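PDB 1SP3: cytochrome c, putative from Shewanella oneidensis, which carries eight hemes c and probably works as a respiratory oxidoreductase that reduces tetrathionate. Local coordinates for residues Asp97-His102 with Ala125-Asn130; Ser159-Pro164 with Asn399-Pro404; Lys335-Lys340 with Ile346-Tyr351. All coordinates share one frame; numbering follows the deposited sequence.

Contact 1: residues Asp97-His102 with Ala125-Asn130; sequences DCLICH and AKIAQN. With HEC (heme c), chain E.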
loop_
_atom_site.group_PDB
_atom_site.type_symbol
_atom_site.label_atom_id
_atom_site.label_comp_id
_atom_site.label_asym_id
_atom_site.label_seq_id
_atom_site.Cartn_x
_atom_site.Cartn_y
_atom_site.Cartn_z
ATOM N N ASP A 97 19.452 -2.192 -3.391
ATOM C CA ASP A 97 19.176 -3.400 -4.137
ATOM C C ASP A 97 18.846 -3.015 -5.589
ATOM O O ASP A 97 17.794 -2.427 -5.857
ATOM C CB ASP A 97 18.036 -4.176 -3.417
ATOM C CG ASP A 97 17.707 -5.542 -4.087
ATOM O OD1 ASP A 97 18.042 -5.776 -5.310
ATOM O OD2 ASP A 97 17.083 -6.446 -3.443
ATOM N N CYS A 98 19.781 -3.256 -6.491
ATOM C CA CYS A 98 19.660 -2.947 -7.904
ATOM C C CYS A 98 19.016 -4.028 -8.630
ATOM O O CYS A 98 18.497 -3.779 -9.677
ATOM C CB CYS A 98 21.008 -2.739 -8.620
ATOM S SG CYS A 98 21.854 -1.378 -7.867
ATOM N N LEU A 99 19.003 -5.227 -8.077
ATOM C CA LEU A 99 18.434 -6.387 -8.765
ATOM C C LEU A 99 16.921 -6.574 -8.667
ATOM O O LEU A 99 16.302 -7.174 -9.594
ATOM C CB LEU A 99 19.124 -7.636 -8.219
ATOM C CG LEU A 99 20.637 -7.515 -8.314
ATOM C CD1 LEU A 99 21.241 -8.694 -7.488
ATOM C CD2 LEU A 99 21.135 -7.500 -9.806
ATOM N N ILE A 100 16.329 -6.116 -7.560
ATOM C CA ILE A 100 14.930 -6.384 -7.374
ATOM C C ILE A 100 14.074 -5.739 -8.522
ATOM O O ILE A 100 13.119 -6.353 -9.020
ATOM C CB ILE A 100 14.470 -6.028 -5.950
ATOM C CG1 ILE A 100 12.991 -6.413 -5.677
ATOM C CG2 ILE A 100 14.681 -4.567 -5.670
ATOM C CD1 ILE A 100 12.878 -7.833 -5.381
ATOM N N CYS A 101 14.435 -4.563 -9.009
ATOM C CA CYS A 101 13.637 -3.984 -10.099
ATOM C C CYS A 101 14.111 -4.368 -11.478
ATOM O O CYS A 101 13.398 -4.181 -12.437
ATOM C CB CYS A 101 13.603 -2.463 -10.016
ATOM S SG CYS A 101 12.763 -1.883 -8.488
ATOM N N HIS A 102 15.336 -4.815 -11.576
ATOM C CA HIS A 102 15.999 -4.979 -12.886
ATOM C C HIS A 102 16.287 -6.414 -13.283
ATOM O O HIS A 102 16.715 -6.641 -14.401
ATOM C CB HIS A 102 17.286 -4.139 -12.918
ATOM C CG HIS A 102 17.018 -2.648 -12.971
ATOM N ND1 HIS A 102 16.349 -2.055 -14.017
ATOM C CD2 HIS A 102 17.342 -1.641 -12.130
ATOM C CE1 HIS A 102 16.259 -0.748 -13.825
ATOM N NE2 HIS A 102 16.891 -0.465 -12.703
ATOM N N ALA A 125 25.624 -14.005 -9.942
ATOM C CA ALA A 125 26.334 -13.557 -11.126
ATOM C C ALA A 125 25.433 -13.544 -12.340
ATOM O O ALA A 125 25.323 -12.518 -13.040
ATOM C CB ALA A 125 27.637 -14.414 -11.356
ATOM N N LYS A 126 24.713 -14.639 -12.514
ATOM C CA LYS A 126 23.773 -14.843 -13.629
ATOM C C LYS A 126 22.625 -13.846 -13.629
ATOM O O LYS A 126 22.317 -13.245 -14.669
ATOM C CB LYS A 126 23.223 -16.260 -13.639
ATOM C CG LYS A 126 22.574 -16.684 -14.947
ATOM C CD LYS A 126 23.622 -16.722 -16.131
ATOM C CE LYS A 126 25.006 -17.448 -15.808
ATOM N NZ LYS A 126 25.498 -18.373 -16.909
ATOM N N ILE A 127 22.038 -13.621 -12.457
ATOM C CA ILE A 127 21.036 -12.562 -12.320
ATOM C C ILE A 127 21.635 -11.209 -12.752
ATOM O O ILE A 127 21.018 -10.503 -13.557
ATOM C CB ILE A 127 20.520 -12.523 -10.893
ATOM C CG1 ILE A 127 19.703 -13.823 -10.620
ATOM C CG2 ILE A 127 19.776 -11.163 -10.584
ATOM C CD1 ILE A 127 19.287 -14.084 -9.183
ATOM N N ALA A 128 22.804 -10.846 -12.211
ATOM C CA ALA A 128 23.443 -9.560 -12.522
ATOM C C ALA A 128 23.701 -9.385 -14.005
ATOM O O ALA A 128 23.530 -8.302 -14.497
ATOM C CB ALA A 128 24.756 -9.425 -11.828
ATOM N N GLN A 129 24.139 -10.445 -14.702
ATOM C CA GLN A 129 24.450 -10.356 -16.123
ATOM C C GLN A 129 23.216 -10.127 -16.966
ATOM O O GLN A 129 23.286 -9.480 -18.051
ATOM C CB GLN A 129 25.119 -11.635 -16.590
ATOM C CG GLN A 129 26.548 -11.767 -16.103
ATOM C CD GLN A 129 27.038 -13.186 -16.212
ATOM O OE1 GLN A 129 27.667 -13.683 -15.281
ATOM N NE2 GLN A 129 26.745 -13.850 -17.350
ATOM N N ASN A 130 22.076 -10.618 -16.477
ATOM C CA ASN A 130 20.867 -10.509 -17.274
ATOM C C ASN A 130 19.916 -9.331 -16.995
ATOM O O ASN A 130 18.839 -9.266 -17.525
ATOM C CB ASN A 130 20.154 -11.821 -17.237
ATOM C CG ASN A 130 20.905 -12.868 -18.066
ATOM O OD1 ASN A 130 20.746 -12.872 -19.277
ATOM N ND2 ASN A 130 21.816 -13.691 -17.411
HETATM FE FE HEC E . 16.913 1.387 -12.082
HETATM C CHA HEC E . 16.201 2.729 -15.159
HETATM C CHB HEC E . 20.180 1.196 -13.067
HETATM C CHC HEC E . 17.687 0.443 -8.913
HETATM C CHD HEC E . 13.651 1.186 -11.242
HETATM N NA HEC E . 17.993 1.840 -13.820
HETATM C C1A HEC E . 17.502 2.419 -14.955
HETATM C C2A HEC E . 18.582 2.666 -15.922
HETATM C C3A HEC E . 19.702 2.273 -15.343
HETATM C C4A HEC E . 19.335 1.759 -13.995
HETATM C CMA HEC E . 21.141 2.356 -15.954
HETATM C CAA HEC E . 18.438 3.311 -17.330
HETATM C CBA HEC E . 17.880 4.761 -17.182
HETATM C CGA HEC E . 18.753 5.580 -16.241
HETATM O O1A HEC E . 19.970 5.548 -16.551
HETATM O O2A HEC E . 18.269 6.269 -15.246
HETATM N NB HEC E . 18.548 0.943 -11.210
HETATM C C1B HEC E . 19.796 0.912 -11.755
HETATM C C2B HEC E . 20.711 0.586 -10.694
HETATM C C3B HEC E . 20.021 0.402 -9.580
HETATM C C4B HEC E . 18.650 0.595 -9.865
HETATM C CMB HEC E . 22.261 0.419 -10.874
HETATM C CAB HEC E . 20.590 0.077 -8.150
HETATM C CBB HEC E . 21.560 0.837 -7.548
HETATM N NC HEC E . 15.831 0.914 -10.330
HETATM C C1C HEC E . 16.352 0.511 -9.151
HETATM C C2C HEC E . 15.272 0.194 -8.238
HETATM C C3C HEC E . 14.117 0.406 -8.869
HETATM C C4C HEC E . 14.483 0.884 -10.215
HETATM C CMC HEC E . 15.503 -0.298 -6.792
HETATM C CAC HEC E . 12.628 0.189 -8.385
HETATM C CBC HEC E . 12.135 0.466 -7.163
HETATM N ND HEC E . 15.235 1.879 -13.036
HETATM C C1D HEC E . 13.960 1.695 -12.483
HETATM C C2D HEC E . 13.001 2.133 -13.419
HETATM C C3D HEC E . 13.814 2.677 -14.597
HETATM C C4D HEC E . 15.167 2.426 -14.298
HETATM C CMD HEC E . 11.426 2.153 -13.277
HETATM C CAD HEC E . 13.283 3.258 -15.910
HETATM C CBD HEC E . 12.851 2.048 -16.736
HETATM C CGD HEC E . 12.176 2.355 -18.056
HETATM O O1D HEC E . 11.523 1.425 -18.613
HETATM O O2D HEC E . 12.295 3.515 -18.535
#
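L99 and I127 join a CXXCH heme-attachment motif to the helix 124-129. L99 fills the first variable position, between the two cysteines. Its CG lies anti to the carbonyl carbon (chi1 -53°), which sends CD2 outward from the heme-binding turn to I127 CG2 at 4.0 Å; the two side chains meet nearly at a right angle. CD2 also lies 4.1 Å from A128 CA, while V18 of helix 15-34 touches both L99 and A128. On its other side the turn grips a heme c. C98 SG is covalently bonded to heme CAB at 1.9 Å and C101 SG to heme CAC at 2.1 Å. H102 NE2 ligates the iron at 2.0 Å, opposite H190, with the imidazole set along a porphyrin diagonal: CD2 sits near NB and CE1 near ND. G132 O accepts from H102 ND1, which would hold the ring's rotation and may make NE2 a stronger donor to the iron. D97 caps the start of the turn, I100 N meeting its OD1 at 2.8 Å from above the carboxylate plane (46° out of it), with a weak bond from L99 N. D97 OD2 forms a salt bridge with K110 and a hydrogen bond with Y108. The helix 124-129 finishes with a double grip on one carbonyl: K126 O receives N130 N at 3.2 Å on one face of its plane and, on the opposite face, N130 ND2 at 2.8 Å along a nearly straight bond (167°).

Contact 2: residues Ser159-Pro164 with Asn399-Pro404; sequences SSMAYP and NHMVSP. With HEC (heme c), chain G.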
loop_
_atom_site.group_PDB
_atom_site.type_symbol
_atom_site.label_atom_id
_atom_site.label_comp_id
_atom_site.label_asym_id
_atom_site.label_seq_id
_atom_site.Cartn_x
_atom_site.Cartn_y
_atom_site.Cartn_z
ATOM N N SER A 159 -1.230 -11.058 -7.819
ATOM C CA SER A 159 -0.167 -11.857 -8.448
ATOM C C SER A 159 -0.429 -12.092 -9.923
ATOM O O SER A 159 0.493 -12.334 -10.680
ATOM C CB SER A 159 -0.027 -13.226 -7.780
ATOM O OG SER A 159 -1.271 -13.544 -7.166
ATOM N N SER A 160 -1.673 -12.022 -10.333
ATOM C CA SER A 160 -1.987 -12.214 -11.730
ATOM C C SER A 160 -1.691 -10.967 -12.584
ATOM O O SER A 160 -1.786 -11.048 -13.801
ATOM C CB SER A 160 -3.462 -12.497 -11.854
ATOM O OG SER A 160 -4.064 -11.316 -12.338
ATOM N N MET A 161 -1.349 -9.817 -11.963
ATOM C CA MET A 161 -1.004 -8.604 -12.700
ATOM C C MET A 161 0.352 -8.826 -13.325
ATOM O O MET A 161 0.807 -7.981 -14.095
ATOM C CB MET A 161 -0.906 -7.335 -11.826
ATOM C CG MET A 161 -2.168 -6.797 -11.109
ATOM S SD MET A 161 -3.484 -6.270 -12.186
ATOM C CE MET A 161 -3.813 -4.797 -11.571
ATOM N N ALA A 162 1.025 -9.935 -13.015
ATOM C CA ALA A 162 2.218 -10.265 -13.780
ATOM C C ALA A 162 1.971 -10.419 -15.308
ATOM O O ALA A 162 2.830 -10.005 -16.123
ATOM C CB ALA A 162 2.875 -11.588 -13.228
ATOM N N TYR A 163 0.878 -11.100 -15.681
ATOM C CA TYR A 163 0.482 -11.266 -17.100
ATOM C C TYR A 163 -1.029 -11.339 -17.073
ATOM O O TYR A 163 -1.561 -12.426 -17.175
ATOM C CB TYR A 163 1.041 -12.589 -17.716
ATOM C CG TYR A 163 2.543 -12.591 -17.807
ATOM C CD1 TYR A 163 3.330 -13.035 -16.721
ATOM C CD2 TYR A 163 3.180 -12.100 -18.952
ATOM C CE1 TYR A 163 4.731 -12.973 -16.788
ATOM C CE2 TYR A 163 4.563 -12.044 -19.031
ATOM C CZ TYR A 163 5.313 -12.478 -17.961
ATOM O OH TYR A 163 6.659 -12.408 -18.086
ATOM N N PRO A 164 -1.740 -10.229 -16.853
ATOM C CA PRO A 164 -3.178 -10.353 -16.587
ATOM C C PRO A 164 -3.939 -10.385 -17.915
ATOM O O PRO A 164 -3.333 -10.040 -18.941
ATOM C CB PRO A 164 -3.509 -9.038 -15.866
ATOM C CG PRO A 164 -2.563 -8.081 -16.437
ATOM C CD PRO A 164 -1.272 -8.827 -16.775
ATOM N N ASN A 399 -6.905 2.246 -7.827
ATOM C CA ASN A 399 -6.525 2.843 -9.084
ATOM C C ASN A 399 -6.290 1.899 -10.240
ATOM O O ASN A 399 -6.175 2.387 -11.384
ATOM C CB ASN A 399 -5.262 3.736 -8.935
ATOM C CG ASN A 399 -5.523 4.966 -8.051
ATOM O OD1 ASN A 399 -6.122 5.970 -8.456
ATOM N ND2 ASN A 399 -5.048 4.868 -6.836
ATOM N N HIS A 400 -6.155 0.610 -9.965
ATOM C CA HIS A 400 -5.818 -0.414 -10.968
ATOM C C HIS A 400 -7.008 -1.353 -11.214
ATOM O O HIS A 400 -8.013 -1.184 -10.548
ATOM C CB HIS A 400 -4.503 -1.129 -10.632
ATOM C CG HIS A 400 -3.435 -0.160 -10.238
ATOM N ND1 HIS A 400 -3.286 0.293 -8.934
ATOM C CD2 HIS A 400 -2.560 0.556 -10.987
ATOM C CE1 HIS A 400 -2.333 1.218 -8.900
ATOM N NE2 HIS A 400 -1.869 1.386 -10.126
ATOM N N MET A 401 -6.881 -2.318 -12.159
ATOM C CA MET A 401 -7.983 -3.170 -12.556
ATOM C C MET A 401 -9.104 -2.395 -13.280
ATOM O O MET A 401 -10.293 -2.764 -13.210
ATOM C CB MET A 401 -8.580 -3.978 -11.376
ATOM C CG MET A 401 -7.566 -4.973 -10.741
ATOM S SD MET A 401 -8.185 -5.990 -9.307
ATOM C CE MET A 401 -6.767 -7.134 -9.204
ATOM N N VAL A 402 -8.743 -1.396 -14.042
ATOM C CA VAL A 402 -9.787 -0.766 -14.822
ATOM C C VAL A 402 -10.424 -1.896 -15.692
ATOM O O VAL A 402 -9.710 -2.695 -16.295
ATOM C CB VAL A 402 -9.245 0.403 -15.662
ATOM C CG1 VAL A 402 -10.325 0.868 -16.714
ATOM C CG2 VAL A 402 -8.785 1.609 -14.711
ATOM N N SER A 403 -11.756 -2.026 -15.647
ATOM C CA SER A 403 -12.468 -3.088 -16.376
ATOM C C SER A 403 -12.778 -2.619 -17.808
ATOM O O SER A 403 -12.798 -1.392 -18.038
ATOM C CB SER A 403 -13.804 -3.318 -15.674
ATOM O OG SER A 403 -13.512 -3.883 -14.429
ATOM N N PRO A 404 -13.098 -3.546 -18.747
ATOM C CA PRO A 404 -13.584 -3.099 -20.078
ATOM C C PRO A 404 -14.752 -2.182 -19.950
ATOM O O PRO A 404 -15.432 -2.249 -18.922
ATOM C CB PRO A 404 -14.020 -4.395 -20.794
ATOM C CG PRO A 404 -13.230 -5.478 -20.157
ATOM C CD PRO A 404 -13.016 -5.031 -18.639
HETATM FE FE HEC G . -0.197 2.530 -10.530
HETATM C CHA HEC G . -1.181 4.690 -8.059
HETATM C CHB HEC G . 1.750 0.906 -8.335
HETATM C CHC HEC G . 0.540 0.157 -12.990
HETATM C CHD HEC G . -2.013 4.266 -12.812
HETATM N NA HEC G . 0.198 2.696 -8.513
HETATM C C1A HEC G . -0.281 3.696 -7.709
HETATM C C2A HEC G . 0.283 3.529 -6.414
HETATM C C3A HEC G . 1.086 2.473 -6.474
HETATM C C4A HEC G . 1.016 1.923 -7.814
HETATM C CMA HEC G . 1.912 1.886 -5.315
HETATM C CAA HEC G . -0.053 4.421 -5.201
HETATM C CBA HEC G . -1.346 3.786 -4.601
HETATM C CGA HEC G . -1.577 4.507 -3.277
HETATM O O1A HEC G . -0.745 4.269 -2.338
HETATM O O2A HEC G . -2.557 5.328 -3.144
HETATM N NB HEC G . 0.918 0.916 -10.679
HETATM C C1B HEC G . 1.674 0.412 -9.617
HETATM C C2B HEC G . 2.295 -0.819 -10.032
HETATM C C3B HEC G . 1.935 -1.035 -11.313
HETATM C C4B HEC G . 1.097 0.043 -11.744
HETATM C CMB HEC G . 3.212 -1.705 -9.133
HETATM C CAB HEC G . 2.322 -2.273 -12.200
HETATM C CBB HEC G . 1.938 -3.531 -11.769
HETATM N NC HEC G . -0.648 2.238 -12.527
HETATM C C1C HEC G . -0.180 1.241 -13.339
HETATM C C2C HEC G . -0.632 1.497 -14.648
HETATM C C3C HEC G . -1.355 2.642 -14.591
HETATM C C4C HEC G . -1.350 3.117 -13.258
HETATM C CMC HEC G . -0.256 0.533 -15.837
HETATM C CAC HEC G . -2.042 3.438 -15.772
HETATM C CBC HEC G . -2.792 2.752 -16.716
HETATM N ND HEC G . -1.383 4.191 -10.472
HETATM C C1D HEC G . -2.086 4.762 -11.524
HETATM C C2D HEC G . -2.866 5.908 -11.100
HETATM C C3D HEC G . -2.557 6.067 -9.686
HETATM C C4D HEC G . -1.682 4.931 -9.341
HETATM C CMD HEC G . -3.828 6.878 -11.937
HETATM C CAD HEC G . -3.106 7.185 -8.729
HETATM C CBD HEC G . -1.859 8.050 -8.472
HETATM C CGD HEC G . -1.626 9.141 -9.497
HETATM O O1D HEC G . -0.658 9.889 -9.327
HETATM O O2D HEC G . -2.465 9.343 -10.437
#
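An axial heme-ligand loop meets a short 3-10 turn here, with M161 set against H400 and M401. H400 NE2 binds the iron of heme c at 2.1 Å, opposite H185, and its ring lies along a porphyrin diagonal, CD2 near NC and CE1 near NA. M161 bends at both chi2 (-63°) and chi3, a shape that carries its methyl into the angle between the two residues: CE rests 3.8 Å from H400 CB and equally 3.8 Å from M401 CG. M401, by contrast, is extended beyond CG (chi2 180°), offering the flank of its chain rather than its end. N399 CB sits over one face of the H400 imidazole, toward its rim, while the N399 amide lies by the root of a heme propionate, OD1 3.3 Å from heme CAD. OD1 also accepts from Q233. An alanine here would remove that amide and would probably leave Q233 NE2 without its mate and the propionate root less closely packed. D156 OD1 receives both N399 N and H400 N, so one carboxylate oxygen takes two successive backbone N-H groups. In sequence the 3-10 turn falls between helices 136-143 and 181-184, with R136 bonded to A162 O, and the ligand loop links strand 387-397 to helix 411-414.

Contact 3: residues Lys335-Lys340 with Ile346-Tyr351; sequences KQIYDK and ITPKTY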
loop_
_atom_site.group_PDB
_atom_site.type_symbol
_atom_site.label_atom_id
_atom_site.label_comp_id
_atom_site.label_asym_id
_atom_site.label_seq_id
_atom_site.Cartn_x
_atom_site.Cartn_y
_atom_site.Cartn_z
ATOM N N LYS A 335 -9.184 -4.738 14.840
ATOM C CA LYS A 335 -8.872 -4.328 16.220
ATOM C C LYS A 335 -7.427 -4.567 16.490
ATOM O O LYS A 335 -6.859 -5.588 16.081
ATOM C CB LYS A 335 -9.630 -5.141 17.252
ATOM C CG LYS A 335 -11.180 -4.953 17.216
ATOM C CD LYS A 335 -11.797 -5.051 18.577
ATOM C CE LYS A 335 -12.488 -6.325 18.753
ATOM N NZ LYS A 335 -12.532 -6.681 20.234
ATOM N N GLN A 336 -6.826 -3.648 17.224
ATOM C CA GLN A 336 -5.393 -3.753 17.491
ATOM C C GLN A 336 -5.005 -3.118 18.813
ATOM O O GLN A 336 -5.793 -2.429 19.472
ATOM C CB GLN A 336 -4.626 -3.159 16.317
ATOM C CG GLN A 336 -4.590 -1.627 16.324
ATOM C CD GLN A 336 -4.071 -1.109 14.970
ATOM O OE1 GLN A 336 -4.744 -1.185 13.913
ATOM N NE2 GLN A 336 -2.910 -0.576 15.009
ATOM N N ILE A 337 -3.782 -3.358 19.208
ATOM C CA ILE A 337 -3.375 -3.132 20.582
ATOM C C ILE A 337 -3.046 -1.672 20.886
ATOM O O ILE A 337 -2.410 -0.984 20.109
ATOM C CB ILE A 337 -2.155 -4.053 20.910
ATOM C CG1 ILE A 337 -1.771 -3.946 22.426
ATOM C CG2 ILE A 337 -0.935 -3.762 19.964
ATOM C CD1 ILE A 337 -0.645 -4.960 22.903
ATOM N N TYR A 338 -3.551 -1.204 22.034
ATOM C CA TYR A 338 -3.362 0.135 22.489
ATOM C C TYR A 338 -2.995 0.172 24.001
ATOM O O TYR A 338 -3.322 -0.710 24.769
ATOM C CB TYR A 338 -4.579 1.061 22.124
ATOM C CG TYR A 338 -5.735 1.055 23.098
ATOM C CD1 TYR A 338 -5.836 2.004 24.127
ATOM C CD2 TYR A 338 -6.742 0.099 22.977
ATOM C CE1 TYR A 338 -6.956 1.978 25.052
ATOM C CE2 TYR A 338 -7.827 0.065 23.859
ATOM C CZ TYR A 338 -7.925 0.982 24.885
ATOM O OH TYR A 338 -9.044 0.888 25.713
ATOM N N ASP A 339 -2.274 1.197 24.381
ATOM C CA ASP A 339 -1.902 1.431 25.787
ATOM C C ASP A 339 -3.111 1.961 26.571
ATOM O O ASP A 339 -3.586 3.075 26.326
ATOM C CB ASP A 339 -0.801 2.466 25.805
ATOM C CG ASP A 339 -0.171 2.613 27.169
ATOM O OD1 ASP A 339 -0.895 3.035 28.144
ATOM O OD2 ASP A 339 1.045 2.371 27.308
ATOM N N LYS A 340 -3.580 1.168 27.523
ATOM C CA LYS A 340 -4.871 1.420 28.201
ATOM C C LYS A 340 -4.794 2.652 29.076
ATOM O O LYS A 340 -5.820 3.262 29.368
ATOM C CB LYS A 340 -5.279 0.215 29.076
ATOM C CG LYS A 340 -6.565 0.438 29.804
ATOM C CD LYS A 340 -7.626 -0.554 29.366
ATOM C CE LYS A 340 -8.671 -0.927 30.472
ATOM N NZ LYS A 340 -8.185 -0.929 31.914
ATOM N N ILE A 346 -0.186 1.169 20.223
ATOM C CA ILE A 346 1.125 0.637 20.471
ATOM C C ILE A 346 1.676 0.009 19.236
ATOM O O ILE A 346 0.899 -0.548 18.488
ATOM C CB ILE A 346 1.005 -0.457 21.501
ATOM C CG1 ILE A 346 0.613 0.195 22.835
ATOM C CG2 ILE A 346 2.297 -1.392 21.512
ATOM C CD1 ILE A 346 0.299 -0.868 23.948
ATOM N N THR A 347 3.002 0.086 19.060
ATOM C CA THR A 347 3.681 -0.502 17.951
ATOM C C THR A 347 4.409 -1.666 18.549
ATOM O O THR A 347 5.460 -1.462 19.137
ATOM C CB THR A 347 4.720 0.491 17.355
ATOM O OG1 THR A 347 5.544 0.981 18.421
ATOM C CG2 THR A 347 4.044 1.765 16.800
ATOM N N PRO A 348 3.868 -2.867 18.469
ATOM C CA PRO A 348 4.444 -3.992 19.218
ATOM C C PRO A 348 5.476 -4.759 18.405
ATOM O O PRO A 348 5.473 -4.671 17.209
ATOM C CB PRO A 348 3.236 -4.876 19.497
ATOM C CG PRO A 348 2.469 -4.721 18.270
ATOM C CD PRO A 348 2.634 -3.271 17.793
ATOM N N LYS A 349 6.336 -5.486 19.096
ATOM C CA LYS A 349 7.226 -6.386 18.444
ATOM C C LYS A 349 6.488 -7.712 18.155
ATOM O O LYS A 349 6.040 -8.388 19.075
ATOM C CB LYS A 349 8.506 -6.590 19.331
ATOM C CG LYS A 349 9.536 -7.633 18.729
ATOM C CD LYS A 349 10.805 -7.592 19.613
ATOM C CE LYS A 349 12.012 -8.212 18.964
ATOM N NZ LYS A 349 12.658 -7.333 17.992
ATOM N N THR A 350 6.305 -8.070 16.885
ATOM C CA THR A 350 5.668 -9.327 16.598
ATOM C C THR A 350 6.719 -10.280 16.149
ATOM O O THR A 350 6.645 -11.460 16.445
ATOM C CB THR A 350 4.632 -9.202 15.463
ATOM O OG1 THR A 350 5.267 -8.637 14.310
ATOM C CG2 THR A 350 3.410 -8.277 15.844
ATOM N N TYR A 351 7.712 -9.771 15.441
ATOM C CA TYR A 351 8.730 -10.616 14.845
ATOM C C TYR A 351 9.934 -10.792 15.785
ATOM O O TYR A 351 10.318 -9.867 16.490
ATOM C CB TYR A 351 9.227 -10.001 13.522
ATOM C CG TYR A 351 10.309 -10.847 12.906
ATOM C CD1 TYR A 351 9.972 -12.074 12.332
ATOM C CD2 TYR A 351 11.676 -10.481 12.979
ATOM C CE1 TYR A 351 10.950 -12.910 11.791
ATOM C CE2 TYR A 351 12.679 -11.299 12.425
ATOM C CZ TYR A 351 12.299 -12.506 11.831
ATOM O OH TYR A 351 13.218 -13.386 11.259
HETATM O O HOH W 1 -1.444 -1.127 17.480
#
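Q336 meets the segment 346-351 through a water, at the point where the antiparallel hairpin of strands 325-339 and 344-345 runs out. Its NE2 donates to the water at 2.9 Å, and the water in turn donates to I337 O at 2.8 Å and to I346 O at 2.6 Å. I337 O accepts twice, because I346 N also reaches it directly at 3.1 Å along an almost straight bond (171°), the single direct hydrogen bond between the segments. The I337 side chain splits its two branches between two partners. With CG1 anti to the backbone N (chi1 -174°), that branch heads for I346 CD1, whereas CG2 turns to P348 CG at 3.9 Å, the isoleucine and the proline ring sliding past each other in opposite directions; W362 of helix 362-372 adds to this apolar packing. Y338 points the other way, onto strand 387-397, and its hydroxyl bonds to S306. Its backbone still matters: I346, extended to CD1, lays that methyl 3.5 Å from Y338 C and 3.3 Å from D339 N, closely packed against the peptide link. D339 adds its CB beside the same methyl, 4.0 Å from I346 CD1, while its carboxylate turns to L342 N and S384 OG through OD1. The chemistry is thus divided: apolar branches fill the space between the two segments, and one shared carbonyl with one bridging water meets the polar backbone needs as the hairpin pairing gives way to loop.

All three contacts are made by buried residues, yet none touches another: the centres of contacts 1 and 2 are about 25 Å apart, and contact 3 lies farther off, across the chain's centre from contact 2. Contacts 1 and 2 each include an axial histidine, but contact 1 also carries the covalent attachment, whereas contact 2 brings its ligand from a loop distant in sequence. Contact 3 contains no heme ligand. Neither heme contact has a hydrogen bond between its segments, relying on aliphatic or methionine packing; contact 3 adds backbone and water bonds where the pairing of strands 325-339 and 344-345 ends. Strand 387-397 connects the last two, pairing with strand 325-339 and leading on to 399-404.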